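Local atomic coordinates of serpin B3 (PDB entry 4ZK3), a protein that probably inhibits proteases in the manner of serpins and makes up the Pso p27 complex linked to psoriasis. Residues G39-G44 with S315-S320; A98-I103 with A179-G184; G109-L114 with S133-N138; T217-A222 with L232-K237. All coordinates share one frame; numbering follows the deposited sequence.

Interaction 1 (G39-G44 with S315-S320); sequences GMVLLG and SGMTGS
Gly44 meets Gly316 and Met317 through peptide units, the flat groups here, with no ring or carboxylate on either side. The carbonyl oxygen of Gly44 is turned toward the backbone nitrogens at the start of helix 315-318 and lies 2.9 Å from Gly316 N, while the CA atoms of Gly44 and Gly316 come within 4.0 Å. Glycine suits both positions, because a CB on Gly44 would run into Met317 CG and one on Gly316 into Gly44 O. Met317 reaches across beside this backbone contact. Its CG stands anti to its own carbonyl carbon (chi1 -72°) and passes 3.9 Å from Gly44 CA, and the thioether chain then runs out fully extended. The terminal methyl ends 4.0 Å from Val41 CA, measured from Met317 CE, with Val41 CG1 slightly farther off, so an unbranched methionine can extend past Gly44 to reach the Val41 backbone. Gly319 closes the short helix with a positive phi (100°), and its nitrogen bonds to Ser315 O. Around the contact, Val41 packs on Ile53 of helix 47-57 and Leu176 of strand 174-185, while Met317 lies on Tyr119 of helix 117-127 and Leu174 at the start of that same strand.

Interaction 2 (A98-I103 with A179-G184); sequences AYELKI and AIYFKG
Leu101 and Ile103 pack against Phe182 and Ile180 on the buried apolar face of two antiparallel strands, while Glu100, Lys102, Tyr181 and Lys183 stand on the other face. Four backbone hydrogen bonds join the two segments, two between Glu100 and Lys183 and two between Lys102 and Tyr181. The apolar side chains meet where Leu101 CD1 lies 4.0 Å from Phe182 CB and where Ile103 CD1 comes 4.1 Å from Ile180 CD1. In Ile103 CG1 is anti to the backbone N, and an extended chi2 (159°) carries CD1 on to the other tip. Gly184 sits opposite Tyr99, and its bare CA lets Tyr99 CB approach to 3.6 Å. On the polar face the contrast is one of solvent access: Tyr181 is buried and closely packed, Glu100 and Lys102 are partly exposed, and Lys183 is exposed, its end leading away. Glu100 OE1 comes to the edge of the Tyr181 ring, 3.6 Å from CE2, with carboxylate and ring planes 80° apart. The methylenes of Lys102 lie alongside Tyr181, CE 3.8 Å from Tyr181 CD2. The phenol itself bonds to Glu342. Strand 340-351, probably the inserted reactive-centre segment of a cleaved serpin, borders strand 179-184 on the side away from 99-103. Against the apolar face, Leu382 and Phe383 of strand 380-387 receive Leu101, Ile180 and Phe182.

Interaction 3 (G109-L114 with S133-N138); sequences GEKTYL and SVDFAN
Gly109 and Glu110 run parallel to Ser133 and Val134, tied by Val134 N to Gly109 O (3.0 Å) and Lys111 N to Val134 O (2.8 Å), before a type I turn from Glu110 to Tyr113 carries residues 109-114 away. Glu110 does most of the side-chain work. A bend at chi2 (62°) swings its CD round, and OE1 takes Ala137 N at 3.0 Å, from above the carboxylate plane, together with a weak bond from Phe136 N. Its other oxygen, OE2, accepts from both the hydroxyl and the backbone N of Thr112, so the carboxylate ties the turn to residues 133-138, a task suited to two acceptor oxygens. A water links OE2 to Asp135 OD1, weakly at the aspartate end, and may ease the repulsion between the two acids. Asp135 also accepts from Asn138 N in an Asx motif, and Lys111 NZ makes a long salt bridge to Asp135 OD2 (3.7 Å). On the buried side Val134 CG2 sits over the centre of the Phe136 ring, 3.5 Å above its plane, while Glu110 CB lies at the ring edge. The contact joins the two strands of a beta-alpha-beta crossover, 99-110 and 130-134, connected through helix 117-127. Helix 140-153 covers Val134 and Phe136 with Ser143, and Ile147 adds to the cover on Phe136.

Interaction 4 (T217-A222 with L232-K237); sequences TSFHFA and LEIPYK
His220 and Glu233 lie side by side and point the same way, with ring and carboxylate planes 38° apart. His220 ND1 gives its hydrogen to Glu233 OE1 at 2.9 Å, almost in the imidazole plane and nearly in line with the C-O bond of the acceptor. Between the backbones, Glu233 N bonds to His220 O (3.1 Å), an almost straight link at 173°. The apolar side chains meet differently. Phe219 CB lies 3.6 Å from Leu232 CD1. Leu232 inserts that same methyl between Phe219 and Phe221, its CD1 at the edge of the Phe221 ring, 4.0 Å from CD2, the two side chains crossing at about a right angle. Pro235 CD touches the edge of the Phe219 ring, and Ile234 CG2 lies near Phe219 CE1. Where the strands diverge, a water takes the N-H of His220 and donates to Glu233 O and Glu233 OE1, filling in for a direct backbone bond. Glu233 OE2 is held by Ser242 of strand 241-248. With OE1 receiving both imidazole and water, the carboxylate is well satisfied though buried, and its charge would probably favour the protonated form of His220.

In the fold
Interactions 1 and 3 share one end of the molecule, their centres about 17 Å apart, and touch where Thr318 CG2 meets Tyr113 OH at 3.3 Å. Interaction 2 lies about 31 Å (centre to centre) from interaction 3 but shares strand 99-110 with it, so that one strand carries both contacts. Toward the other end, interaction 4 follows interaction 2 at about 20 Å between centres; Phe182 and Tyr236 join them edge-to-face, with Phe182 CE2 3.7 Å from Tyr236 CZ. Interactions 3 and 4 lie about 49 Å apart between centres, on opposite sides of the chain's centre. Of the four, interaction 2 borders strand 340-351 directly, the probable inserted reactive-centre segment.

Interaction 1 (G39-G44 with S315-S320)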
loop_
_atom_site.group_PDB
_atom_site.type_symbol
_atom_site.label_atom_id
_atom_site.label_comp_id
_atom_site.label_asym_id
_atom_site.label_seq_id
_atom_site.Cartn_x
_atom_site.Cartn_y
_atom_site.Cartn_z
ATOM N N GLY A 39 -8.796 3.830 9.258
ATOM C CA GLY A 39 -10.011 3.186 9.684
ATOM C C GLY A 39 -10.034 3.109 11.194
ATOM O O GLY A 39 -11.062 3.346 11.818
ATOM N N MET A 40 -8.893 2.737 11.789
ATOM C CA MET A 40 -8.775 2.738 13.240
ATOM C C MET A 40 -8.929 4.124 13.865
ATOM O O MET A 40 -9.530 4.249 14.966
ATOM C CB MET A 40 -7.442 2.152 13.669
ATOM C CG MET A 40 -7.277 0.657 13.461
ATOM S SD MET A 40 -5.751 0.054 14.267
ATOM C CE MET A 40 -4.535 0.636 13.097
ATOM N N VAL A 41 -8.450 5.153 13.175
ATOM C CA VAL A 41 -8.705 6.552 13.593
ATOM C C VAL A 41 -10.211 6.917 13.498
ATOM O O VAL A 41 -10.800 7.448 14.431
ATOM C CB VAL A 41 -7.925 7.531 12.729
ATOM C CG1 VAL A 41 -8.284 8.972 13.129
ATOM C CG2 VAL A 41 -6.404 7.297 12.801
ATOM N N LEU A 42 -10.849 6.558 12.383
ATOM C CA LEU A 42 -12.280 6.848 12.167
ATOM C C LEU A 42 -13.175 6.311 13.269
ATOM O O LEU A 42 -14.039 7.011 13.759
ATOM C CB LEU A 42 -12.726 6.214 10.843
ATOM C CG LEU A 42 -14.159 6.444 10.330
ATOM C CD1 LEU A 42 -14.556 7.899 10.459
ATOM C CD2 LEU A 42 -14.279 5.978 8.885
ATOM N N LEU A 43 -12.980 5.049 13.639
ATOM C CA LEU A 43 -13.671 4.451 14.767
ATOM C C LEU A 43 -13.678 5.320 16.034
ATOM O O LEU A 43 -14.567 5.197 16.863
ATOM C CB LEU A 43 -13.011 3.097 15.063
ATOM C CG LEU A 43 -13.782 1.849 15.401
ATOM C CD1 LEU A 43 -15.195 1.812 14.853
ATOM C CD2 LEU A 43 -12.948 0.629 14.958
ATOM N N GLY A 44 -12.696 6.179 16.248
ATOM C CA GLY A 44 -12.747 7.037 17.421
ATOM C C GLY A 44 -13.112 8.493 17.131
ATOM O O GLY A 44 -13.123 9.325 18.053
ATOM N N SER A 315 -13.098 12.241 20.342
ATOM C CA SER A 315 -13.642 11.998 21.669
ATOM C C SER A 315 -14.150 10.579 21.784
ATOM O O SER A 315 -14.426 10.081 22.907
ATOM C CB SER A 315 -14.782 12.996 21.959
ATOM O OG SER A 315 -15.871 12.822 21.083
ATOM N N GLY A 316 -14.304 9.904 20.638
ATOM C CA GLY A 316 -14.625 8.458 20.660
ATOM C C GLY A 316 -13.467 7.556 21.147
ATOM O O GLY A 316 -13.648 6.351 21.445
ATOM N N MET A 317 -12.287 8.136 21.233
ATOM C CA MET A 317 -11.103 7.398 21.735
ATOM C C MET A 317 -11.032 7.449 23.252
ATOM O O MET A 317 -10.601 6.473 23.878
ATOM C CB MET A 317 -9.830 7.972 21.173
ATOM C CG MET A 317 -9.628 7.655 19.702
ATOM S SD MET A 317 -8.044 8.232 19.094
ATOM C CE MET A 317 -8.045 7.759 17.385
ATOM N N THR A 318 -11.419 8.602 23.818
ATOM C CA THR A 318 -11.169 8.926 25.214
ATOM C C THR A 318 -12.413 9.230 26.021
ATOM O O THR A 318 -12.395 9.045 27.215
ATOM C CB THR A 318 -10.188 10.119 25.313
ATOM O OG1 THR A 318 -10.593 11.153 24.408
ATOM C CG2 THR A 318 -8.749 9.685 24.902
ATOM N N GLY A 319 -13.503 9.649 25.390
ATOM C CA GLY A 319 -14.673 10.160 26.108
ATOM C C GLY A 319 -14.756 11.687 26.142
ATOM O O GLY A 319 -15.715 12.259 26.662
ATOM N N SER A 320 -13.765 12.382 25.622
ATOM C CA SER A 320 -13.882 13.842 25.535
ATOM C C SER A 320 -12.928 14.323 24.480
ATOM O O SER A 320 -11.974 13.613 24.134
ATOM C CB SER A 320 -13.519 14.489 26.857
ATOM O OG SER A 320 -12.128 14.387 27.054
#

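Interaction 2 (A98-I103 with A179-G184)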
loop_
_atom_site.group_PDB
_atom_site.type_symbol
_atom_site.label_atom_id
_atom_site.label_comp_id
_atom_site.label_asym_id
_atom_site.label_seq_id
_atom_site.Cartn_x
_atom_site.Cartn_y
_atom_site.Cartn_z
ATOM N N ALA A 98 3.434 -21.936 -0.854
ATOM C CA ALA A 98 3.951 -21.047 -1.921
ATOM C C ALA A 98 4.097 -19.539 -1.553
ATOM O O ALA A 98 4.816 -18.794 -2.198
ATOM C CB ALA A 98 3.009 -21.190 -3.095
ATOM N N TYR A 99 3.363 -19.077 -0.544
ATOM C CA TYR A 99 3.383 -17.652 -0.178
ATOM C C TYR A 99 2.973 -17.423 1.254
ATOM O O TYR A 99 2.349 -18.292 1.876
ATOM C CB TYR A 99 2.498 -16.824 -1.138
ATOM C CG TYR A 99 1.013 -16.989 -0.937
ATOM C CD1 TYR A 99 0.287 -17.949 -1.650
ATOM C CD2 TYR A 99 0.303 -16.143 -0.046
ATOM C CE1 TYR A 99 -1.100 -18.071 -1.459
ATOM C CE2 TYR A 99 -1.063 -16.279 0.146
ATOM C CZ TYR A 99 -1.760 -17.238 -0.553
ATOM O OH TYR A 99 -3.124 -17.331 -0.348
ATOM N N GLU A 100 3.346 -16.244 1.764
ATOM C CA GLU A 100 2.863 -15.720 3.001
ATOM C C GLU A 100 2.275 -14.324 2.774
ATOM O O GLU A 100 2.922 -13.472 2.124
ATOM C CB GLU A 100 4.025 -15.566 3.951
ATOM C CG GLU A 100 3.564 -15.159 5.323
ATOM C CD GLU A 100 4.679 -15.053 6.295
ATOM O OE1 GLU A 100 5.843 -14.952 5.863
ATOM O OE2 GLU A 100 4.369 -15.052 7.499
ATOM N N LEU A 101 1.068 -14.103 3.297
ATOM C CA LEU A 101 0.436 -12.810 3.371
ATOM C C LEU A 101 0.011 -12.564 4.821
ATOM O O LEU A 101 -0.650 -13.410 5.424
ATOM C CB LEU A 101 -0.777 -12.773 2.436
ATOM C CG LEU A 101 -1.461 -11.423 2.505
ATOM C CD1 LEU A 101 -0.572 -10.211 2.096
ATOM C CD2 LEU A 101 -2.695 -11.445 1.665
ATOM N N LYS A 102 0.378 -11.431 5.397
ATOM C CA LYS A 102 -0.021 -11.165 6.722
ATOM C C LYS A 102 -0.149 -9.689 6.953
ATOM O O LYS A 102 0.529 -8.874 6.328
ATOM C CB LYS A 102 0.875 -11.800 7.754
ATOM C CG LYS A 102 2.286 -11.389 7.740
ATOM C CD LYS A 102 3.136 -12.029 8.823
ATOM C CE LYS A 102 4.587 -11.744 8.513
ATOM N NZ LYS A 102 5.520 -11.871 9.691
ATOM N N ILE A 103 -1.074 -9.349 7.833
ATOM C CA ILE A 103 -1.348 -7.964 8.161
ATOM C C ILE A 103 -1.659 -7.876 9.617
ATOM O O ILE A 103 -2.426 -8.695 10.127
ATOM C CB ILE A 103 -2.464 -7.444 7.257
ATOM C CG1 ILE A 103 -2.625 -5.921 7.379
ATOM C CG2 ILE A 103 -3.759 -8.175 7.522
ATOM C CD1 ILE A 103 -3.319 -5.366 6.189
ATOM N N ALA A 179 0.939 -2.878 9.812
ATOM C CA ALA A 179 1.989 -3.492 8.993
ATOM C C ALA A 179 1.423 -4.598 8.124
ATOM O O ALA A 179 0.604 -5.413 8.578
ATOM C CB ALA A 179 3.104 -4.075 9.863
ATOM N N ILE A 180 1.891 -4.639 6.889
ATOM C CA ILE A 180 1.477 -5.627 5.889
ATOM C C ILE A 180 2.719 -6.223 5.218
ATOM O O ILE A 180 3.733 -5.506 4.979
ATOM C CB ILE A 180 0.536 -4.995 4.830
ATOM C CG1 ILE A 180 0.046 -6.033 3.839
ATOM C CG2 ILE A 180 1.253 -3.872 4.028
ATOM C CD1 ILE A 180 -1.028 -5.532 2.848
ATOM N N TYR A 181 2.681 -7.551 4.972
ATOM C CA TYR A 181 3.833 -8.288 4.481
ATOM C C TYR A 181 3.388 -9.407 3.544
ATOM O O TYR A 181 2.442 -10.141 3.847
ATOM C CB TYR A 181 4.671 -8.883 5.632
ATOM C CG TYR A 181 5.815 -9.698 5.118
ATOM C CD1 TYR A 181 6.977 -9.074 4.734
ATOM C CD2 TYR A 181 5.719 -11.113 4.956
ATOM C CE1 TYR A 181 8.042 -9.777 4.212
ATOM C CE2 TYR A 181 6.797 -11.831 4.417
ATOM C CZ TYR A 181 7.957 -11.166 4.065
ATOM O OH TYR A 181 9.073 -11.809 3.529
ATOM N N PHE A 182 4.045 -9.500 2.389
ATOM C CA PHE A 182 3.760 -10.485 1.391
ATOM C C PHE A 182 5.094 -11.047 0.858
ATOM O O PHE A 182 5.993 -10.280 0.533
ATOM C CB PHE A 182 3.002 -9.856 0.248
ATOM C CG PHE A 182 2.926 -10.735 -0.949
ATOM C CD1 PHE A 182 2.183 -11.919 -0.895
ATOM C CD2 PHE A 182 3.631 -10.422 -2.104
ATOM C CE1 PHE A 182 2.130 -12.768 -2.020
ATOM C CE2 PHE A 182 3.576 -11.234 -3.201
ATOM C CZ PHE A 182 2.826 -12.402 -3.176
ATOM N N LYS A 183 5.239 -12.366 0.779
ATOM C CA LYS A 183 6.318 -12.942 -0.007
ATOM C C LYS A 183 5.782 -14.142 -0.744
ATOM O O LYS A 183 5.162 -14.968 -0.151
ATOM C CB LYS A 183 7.505 -13.359 0.856
ATOM C CG LYS A 183 8.740 -13.787 0.030
ATOM C CD LYS A 183 9.870 -14.316 0.940
ATOM C CE LYS A 183 10.973 -14.978 0.123
ATOM N NZ LYS A 183 12.294 -14.632 0.743
ATOM N N GLY A 184 5.907 -14.196 -2.053
ATOM C CA GLY A 184 5.320 -15.317 -2.788
ATOM C C GLY A 184 6.166 -15.726 -3.966
ATOM O O GLY A 184 6.870 -14.886 -4.553
#

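Interaction 3 (G109-L114 with S133-N138)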
loop_
_atom_site.group_PDB
_atom_site.type_symbol
_atom_site.label_atom_id
_atom_site.label_comp_id
_atom_site.label_asym_id
_atom_site.label_seq_id
_atom_site.Cartn_x
_atom_site.Cartn_y
_atom_site.Cartn_z
ATOM N N GLY A 109 -0.118 2.906 23.299
ATOM C CA GLY A 109 -0.550 4.070 24.041
ATOM C C GLY A 109 0.312 4.383 25.221
ATOM O O GLY A 109 0.918 3.500 25.799
ATOM N N GLU A 110 0.306 5.651 25.610
ATOM C CA GLU A 110 0.956 6.049 26.836
ATOM C C GLU A 110 0.446 5.215 28.016
ATOM O O GLU A 110 -0.760 4.980 28.185
ATOM C CB GLU A 110 0.833 7.546 27.041
ATOM C CG GLU A 110 1.091 7.984 28.480
ATOM C CD GLU A 110 2.482 7.691 29.000
ATOM O OE1 GLU A 110 3.454 7.660 28.210
ATOM O OE2 GLU A 110 2.589 7.485 30.210
ATOM N N LYS A 111 1.414 4.725 28.787
ATOM C CA LYS A 111 1.229 3.782 29.875
ATOM C C LYS A 111 0.206 4.269 30.924
ATOM O O LYS A 111 -0.646 3.514 31.428
ATOM C CB LYS A 111 2.602 3.617 30.552
ATOM C CG LYS A 111 2.902 2.261 31.154
ATOM C CD LYS A 111 4.349 2.220 31.674
ATOM C CE LYS A 111 4.739 3.549 32.326
ATOM N NZ LYS A 111 5.767 3.431 33.401
ATOM N N THR A 112 0.268 5.547 31.194
ATOM C CA THR A 112 -0.631 6.135 32.158
ATOM C C THR A 112 -1.926 6.668 31.580
ATOM O O THR A 112 -2.733 7.234 32.308
ATOM C CB THR A 112 0.079 7.274 32.908
ATOM O OG1 THR A 112 0.481 8.309 31.995
ATOM C CG2 THR A 112 1.296 6.728 33.639
ATOM N N TYR A 113 -2.184 6.417 30.312
ATOM C CA TYR A 113 -3.239 7.116 29.633
ATOM C C TYR A 113 -4.402 6.193 29.426
ATOM O O TYR A 113 -4.206 5.066 29.049
ATOM C CB TYR A 113 -2.712 7.613 28.322
ATOM C CG TYR A 113 -3.606 8.613 27.639
ATOM C CD1 TYR A 113 -3.637 9.927 28.048
ATOM C CD2 TYR A 113 -4.380 8.252 26.549
ATOM C CE1 TYR A 113 -4.462 10.855 27.430
ATOM C CE2 TYR A 113 -5.168 9.170 25.917
ATOM C CZ TYR A 113 -5.219 10.461 26.376
ATOM O OH TYR A 113 -6.022 11.347 25.735
ATOM N N LEU A 114 -5.622 6.653 29.665
ATOM C CA LEU A 114 -6.779 5.748 29.604
ATOM C C LEU A 114 -7.597 5.997 28.341
ATOM O O LEU A 114 -8.009 7.141 28.091
ATOM C CB LEU A 114 -7.686 5.895 30.834
ATOM C CG LEU A 114 -7.042 5.531 32.175
ATOM C CD1 LEU A 114 -7.748 6.203 33.343
ATOM C CD2 LEU A 114 -7.013 4.027 32.346
ATOM N N SER A 133 1.098 -0.887 25.983
ATOM C CA SER A 133 1.416 0.350 26.711
ATOM C C SER A 133 2.894 0.622 26.820
ATOM O O SER A 133 3.665 -0.259 27.209
ATOM C CB SER A 133 0.792 0.293 28.123
ATOM O OG SER A 133 -0.620 0.210 28.083
ATOM N N VAL A 134 3.307 1.823 26.453
ATOM C CA VAL A 134 4.716 2.242 26.460
ATOM C C VAL A 134 4.860 3.573 27.166
ATOM O O VAL A 134 3.860 4.280 27.437
ATOM C CB VAL A 134 5.288 2.283 25.017
ATOM C CG1 VAL A 134 5.034 0.922 24.374
ATOM C CG2 VAL A 134 4.631 3.381 24.178
ATOM N N ASP A 135 6.101 3.883 27.544
ATOM C CA ASP A 135 6.427 5.061 28.334
ATOM C C ASP A 135 6.840 6.212 27.460
ATOM O O ASP A 135 8.034 6.511 27.321
ATOM C CB ASP A 135 7.555 4.712 29.333
ATOM C CG ASP A 135 7.712 5.751 30.488
ATOM O OD1 ASP A 135 7.272 6.927 30.413
ATOM O OD2 ASP A 135 8.327 5.349 31.493
ATOM N N PHE A 136 5.863 6.876 26.853
ATOM C CA PHE A 136 6.131 7.991 25.963
ATOM C C PHE A 136 6.551 9.167 26.872
ATOM O O PHE A 136 7.355 9.985 26.468
ATOM C CB PHE A 136 4.904 8.465 25.112
ATOM C CG PHE A 136 4.489 7.539 23.941
ATOM C CD1 PHE A 136 5.376 7.202 22.931
ATOM C CD2 PHE A 136 3.172 7.076 23.840
ATOM C CE1 PHE A 136 4.991 6.389 21.864
ATOM C CE2 PHE A 136 2.789 6.258 22.799
ATOM C CZ PHE A 136 3.706 5.912 21.809
ATOM N N ALA A 137 5.952 9.260 28.068
ATOM C CA ALA A 137 6.136 10.446 28.910
ATOM C C ALA A 137 7.585 10.600 29.269
ATOM O O ALA A 137 8.155 11.648 29.050
ATOM C CB ALA A 137 5.296 10.371 30.185
ATOM N N ASN A 138 8.184 9.539 29.790
ATOM C CA ASN A 138 9.556 9.627 30.224
ATOM C C ASN A 138 10.566 9.060 29.269
ATOM O O ASN A 138 11.732 9.204 29.519
ATOM C CB ASN A 138 9.741 8.897 31.538
ATOM C CG ASN A 138 8.670 9.240 32.534
ATOM O OD1 ASN A 138 7.971 8.348 33.033
ATOM N ND2 ASN A 138 8.480 10.510 32.770
HETATM O O HOH W 1 4.639 6.840 31.756
HETATM O O HOH W 2 -1.289 0.927 30.517
#

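Interaction 4 (T217-A222 with L232-K237)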
loop_
_atom_site.group_PDB
_atom_site.type_symbol
_atom_site.label_atom_id
_atom_site.label_comp_id
_atom_site.label_asym_id
_atom_site.label_seq_id
_atom_site.Cartn_x
_atom_site.Cartn_y
_atom_site.Cartn_z
ATOM N N THR A 217 6.060 -17.746 -22.112
ATOM C CA THR A 217 4.984 -18.545 -21.496
ATOM C C THR A 217 3.636 -17.865 -21.753
ATOM O O THR A 217 3.593 -16.748 -22.268
ATOM C CB THR A 217 5.251 -18.775 -19.985
ATOM O OG1 THR A 217 4.039 -19.111 -19.306
ATOM C CG2 THR A 217 5.822 -17.548 -19.375
ATOM N N SER A 218 2.544 -18.558 -21.490
ATOM C CA SER A 218 1.248 -17.927 -21.706
ATOM C C SER A 218 0.677 -17.296 -20.425
ATOM O O SER A 218 0.771 -17.848 -19.339
ATOM C CB SER A 218 0.261 -18.895 -22.343
ATOM O OG SER A 218 -0.395 -19.615 -21.360
ATOM N N PHE A 219 0.102 -16.115 -20.580
ATOM C CA PHE A 219 -0.351 -15.300 -19.464
ATOM C C PHE A 219 -1.635 -14.668 -19.934
ATOM O O PHE A 219 -1.782 -14.491 -21.135
ATOM C CB PHE A 219 0.621 -14.139 -19.257
ATOM C CG PHE A 219 1.934 -14.498 -18.632
ATOM C CD1 PHE A 219 2.005 -14.993 -17.337
ATOM C CD2 PHE A 219 3.125 -14.241 -19.317
ATOM C CE1 PHE A 219 3.238 -15.265 -16.769
ATOM C CE2 PHE A 219 4.345 -14.500 -18.749
ATOM C CZ PHE A 219 4.409 -15.008 -17.476
ATOM N N HIS A 220 -2.512 -14.257 -19.025
ATOM C CA HIS A 220 -3.603 -13.343 -19.394
ATOM C C HIS A 220 -3.020 -11.987 -19.788
ATOM O O HIS A 220 -2.218 -11.362 -19.064
ATOM C CB HIS A 220 -4.650 -13.157 -18.266
ATOM C CG HIS A 220 -5.428 -14.398 -17.968
ATOM N ND1 HIS A 220 -5.298 -15.097 -16.789
ATOM C CD2 HIS A 220 -6.313 -15.093 -18.720
ATOM C CE1 HIS A 220 -6.060 -16.177 -16.830
ATOM N NE2 HIS A 220 -6.683 -16.200 -17.992
ATOM N N PHE A 221 -3.456 -11.538 -20.957
ATOM C CA PHE A 221 -2.905 -10.426 -21.648
ATOM C C PHE A 221 -4.022 -9.557 -22.275
ATOM O O PHE A 221 -5.105 -10.034 -22.602
ATOM C CB PHE A 221 -1.913 -10.939 -22.716
ATOM C CG PHE A 221 -1.416 -9.862 -23.632
ATOM C CD1 PHE A 221 -2.179 -9.455 -24.735
ATOM C CD2 PHE A 221 -0.208 -9.228 -23.390
ATOM C CE1 PHE A 221 -1.767 -8.427 -25.558
ATOM C CE2 PHE A 221 0.211 -8.196 -24.210
ATOM C CZ PHE A 221 -0.568 -7.796 -25.311
ATOM N N ALA A 222 -3.740 -8.279 -22.431
ATOM C CA ALA A 222 -4.615 -7.396 -23.155
ATOM C C ALA A 222 -3.831 -6.230 -23.726
ATOM O O ALA A 222 -2.904 -5.684 -23.093
ATOM C CB ALA A 222 -5.727 -6.897 -22.277
ATOM N N LEU A 232 -0.509 -6.994 -18.422
ATOM C CA LEU A 232 -0.202 -8.370 -18.165
ATOM C C LEU A 232 -0.491 -8.786 -16.726
ATOM O O LEU A 232 -0.178 -8.044 -15.790
ATOM C CB LEU A 232 1.276 -8.647 -18.481
ATOM C CG LEU A 232 1.716 -10.088 -18.610
ATOM C CD1 LEU A 232 1.203 -10.672 -19.913
ATOM C CD2 LEU A 232 3.212 -10.167 -18.653
ATOM N N GLU A 233 -1.044 -9.995 -16.546
ATOM C CA GLU A 233 -1.188 -10.604 -15.222
ATOM C C GLU A 233 -0.132 -11.687 -15.068
ATOM O O GLU A 233 -0.033 -12.588 -15.875
ATOM C CB GLU A 233 -2.600 -11.193 -14.982
ATOM C CG GLU A 233 -2.757 -11.908 -13.658
ATOM C CD GLU A 233 -3.771 -13.005 -13.640
ATOM O OE1 GLU A 233 -3.981 -13.676 -14.673
ATOM O OE2 GLU A 233 -4.305 -13.244 -12.540
ATOM N N ILE A 234 0.631 -11.591 -13.989
ATOM C CA ILE A 234 1.672 -12.549 -13.675
ATOM C C ILE A 234 1.244 -13.196 -12.363
ATOM O O ILE A 234 1.409 -12.593 -11.319
ATOM C CB ILE A 234 3.066 -11.895 -13.513
ATOM C CG1 ILE A 234 3.370 -10.938 -14.657
ATOM C CG2 ILE A 234 4.137 -12.966 -13.432
ATOM C CD1 ILE A 234 4.649 -10.127 -14.567
ATOM N N PRO A 235 0.677 -14.430 -12.413
ATOM C CA PRO A 235 0.177 -14.982 -11.148
ATOM C C PRO A 235 1.265 -15.440 -10.184
ATOM O O PRO A 235 2.314 -15.938 -10.601
ATOM C CB PRO A 235 -0.631 -16.196 -11.585
ATOM C CG PRO A 235 -0.967 -15.964 -13.030
ATOM C CD PRO A 235 0.227 -15.227 -13.582
ATOM N N TYR A 236 0.956 -15.358 -8.895
ATOM C CA TYR A 236 1.708 -16.080 -7.901
ATOM C C TYR A 236 1.217 -17.503 -7.824
ATOM O O TYR A 236 0.086 -17.811 -8.138
ATOM C CB TYR A 236 1.672 -15.347 -6.554
ATOM C CG TYR A 236 2.389 -14.005 -6.664
ATOM C CD1 TYR A 236 3.794 -13.945 -6.632
ATOM C CD2 TYR A 236 1.687 -12.833 -6.793
ATOM C CE1 TYR A 236 4.474 -12.747 -6.774
ATOM C CE2 TYR A 236 2.335 -11.604 -6.935
ATOM C CZ TYR A 236 3.737 -11.571 -6.930
ATOM O OH TYR A 236 4.405 -10.402 -7.077
ATOM N N LYS A 237 2.089 -18.389 -7.399
ATOM C CA LYS A 237 1.731 -19.798 -7.267
ATOM C C LYS A 237 0.573 -19.975 -6.309
ATOM O O LYS A 237 0.622 -19.469 -5.180
ATOM C CB LYS A 237 2.941 -20.590 -6.791
ATOM C CG LYS A 237 2.730 -22.104 -6.833
ATOM C CD LYS A 237 3.951 -22.839 -6.297
ATOM C CE LYS A 237 3.642 -24.322 -6.047
ATOM N NZ LYS A 237 4.748 -25.087 -6.652
HETATM O O HOH W 3 -1.777 -14.588 -16.337
#